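Putative adhesin (PDB 4QDG) probably serves as an outer-membrane lipoprotein of the FimB/Mfa2 family that anchors fimbriae of a human gut bacterium to the cell surface. Local coordinates at residues A[158-162]-A[285-289]. Residues are numbered along the deposited sequence; the frame is centred on the assembly and turned at random.
Sequences QQMNG and LSPNL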
loop_
_atom_site.group_PDB
_atom_site.type_symbol
_atom_site.label_atom_id
_atom_site.label_comp_id
_atom_site.label_asym_id
_atom_site.label_seq_id
_atom_site.Cartn_x
_atom_site.Cartn_y
_atom_site.Cartn_z
ATOM N N GLN A 158 -12.117 5.942 21.153
ATOM C CA GLN A 158 -13.509 6.016 21.575
ATOM C C GLN A 158 -13.664 5.728 23.053
ATOM O O GLN A 158 -13.157 4.730 23.530
ATOM C CB GLN A 158 -14.325 5.004 20.773
ATOM C CG GLN A 158 -15.837 5.006 21.097
ATOM C CD GLN A 158 -16.661 4.339 20.027
ATOM O OE1 GLN A 158 -16.226 4.180 18.875
ATOM N NE2 GLN A 158 -17.889 3.983 20.373
ATOM N N GLN A 159 -14.383 6.572 23.780
ATOM C CA GLN A 159 -14.609 6.280 25.206
ATOM C C GLN A 159 -15.669 5.215 25.330
ATOM O O GLN A 159 -16.684 5.291 24.653
ATOM C CB GLN A 159 -15.001 7.520 25.994
ATOM C CG GLN A 159 -13.801 8.346 26.386
ATOM C CD GLN A 159 -14.065 9.085 27.657
ATOM O OE1 GLN A 159 -14.246 8.479 28.716
ATOM N NE2 GLN A 159 -14.098 10.409 27.568
HETATM N N MSE A 160 -15.403 4.197 26.154
HETATM C CA MSE A 160 -16.312 3.098 26.468
HETATM C C MSE A 160 -17.652 3.623 27.006
HETATM O O MSE A 160 -18.696 3.095 26.626
HETATM C CB MSE A 160 -15.665 2.182 27.495
HETATM C CG MSE A 160 -16.339 0.843 27.594
HETATM SE SE MSE A 160 -15.866 -0.053 29.251
HETATM C CE MSE A 160 -17.019 0.948 30.451
ATOM N N ASN A 161 -17.621 4.664 27.869
ATOM C CA ASN A 161 -18.834 5.254 28.454
ATOM C C ASN A 161 -19.576 6.185 27.461
ATOM O O ASN A 161 -20.730 6.523 27.707
ATOM C CB ASN A 161 -18.535 5.998 29.771
ATOM C CG ASN A 161 -17.627 7.200 29.665
ATOM O OD1 ASN A 161 -17.260 7.666 28.584
ATOM N ND2 ASN A 161 -17.219 7.727 30.811
ATOM N N GLY A 162 -18.915 6.562 26.365
ATOM C CA GLY A 162 -19.520 7.425 25.355
ATOM C C GLY A 162 -19.213 8.913 25.464
ATOM O O GLY A 162 -19.665 9.705 24.617
ATOM N N LEU A 285 -11.244 3.686 25.315
ATOM C CA LEU A 285 -10.578 4.346 26.433
ATOM C C LEU A 285 -11.480 4.462 27.636
ATOM O O LEU A 285 -12.693 4.625 27.515
ATOM C CB LEU A 285 -10.072 5.764 26.050
ATOM C CG LEU A 285 -9.248 5.915 24.744
ATOM C CD1 LEU A 285 -8.791 7.361 24.558
ATOM C CD2 LEU A 285 -8.058 4.953 24.697
ATOM N N SER A 286 -10.853 4.405 28.802
ATOM C CA SER A 286 -11.471 4.618 30.102
ATOM C C SER A 286 -11.565 6.153 30.361
ATOM O O SER A 286 -10.893 6.905 29.633
ATOM C CB SER A 286 -10.655 3.905 31.172
ATOM O OG SER A 286 -9.286 4.240 31.056
ATOM N N PRO A 287 -12.370 6.663 31.352
ATOM C CA PRO A 287 -12.462 8.133 31.557
ATOM C C PRO A 287 -11.127 8.850 31.764
ATOM O O PRO A 287 -11.032 10.019 31.391
ATOM C CB PRO A 287 -13.342 8.271 32.794
ATOM C CG PRO A 287 -14.200 7.048 32.755
ATOM C CD PRO A 287 -13.285 5.948 32.262
ATOM N N ASN A 288 -10.082 8.153 32.265
ATOM C CA ASN A 288 -8.744 8.731 32.465
ATOM C C ASN A 288 -7.921 8.762 31.150
ATOM O O ASN A 288 -6.749 9.166 31.165
ATOM C CB ASN A 288 -7.983 7.963 33.556
ATOM C CG ASN A 288 -7.780 6.486 33.290
ATOM O OD1 ASN A 288 -8.366 5.903 32.380
ATOM N ND2 ASN A 288 -6.954 5.838 34.095
ATOM N N LEU A 289 -8.548 8.343 30.022
ATOM C CA LEU A 289 -8.004 8.301 28.665
ATOM C C LEU A 289 -6.825 7.325 28.555
ATOM O O LEU A 289 -5.849 7.562 27.835
ATOM C CB LEU A 289 -7.659 9.709 28.148
ATOM C CG LEU A 289 -8.820 10.707 28.185
ATOM C CD1 LEU A 289 -8.330 12.093 27.919
ATOM C CD2 LEU A 289 -9.900 10.351 27.174
HETATM O O HOH W 1 -14.990 5.549 29.101
#
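Strands 140-159 and 278-285 run parallel and end together here, with Gln159 bridging Leu285 at a CA-CA distance of 4.6 Å. Leu285 N donates to Gln158 O (2.8 Å) and Leu285 O accepts from Met160 N (3.1 Å), so one residue of the second strand grips the residues before and after Gln159, as parallel pairing requires. Gln159 CA also approaches Leu285 O at 3.4 Å, a CA-H...O contact. Beyond this pair both segments turn. Gly162 N bonds back to Gln159 O (3.1 Å), and Ser286 to Leu289 form a type I turn closed by Leu289 N to Ser286 O (2.8 Å). At Gly162, phi is 96°, and a CB would be jammed against the carbonyl O of Asn161, which calls for glycine.

Just past the strand ends, where the segments diverge, water 1 accepts from Asn161 N (3.0 Å) and donates to Leu285 O (2.9 Å) and Gln159 OE1 (3.0 Å). The side chains of Gln159 and Leu285 lie on the same face of the sheet. Gln159 extends across to Pro287, OE1 lying 3.4 Å from Pro287 CA, while its NE2 bonds to the Pro164 carbonyl. Asn161 ND2 packs against Pro287 CG at 3.7 Å; its OD1 is hydrogen-bonded to Glu163 N. Within the turn, Ser286 OG donates to Asn288 OD1 over a very short 2.3 Å.

The contact closes a tip of the elongated, transthyretin-clan beta fold, far from both magnesium sites. Its cohesion is chiefly polar: two main-chain hydrogen bonds finish the strand pairing, and a water with hydrogen bonds to both segments carries the link into the diverging turns.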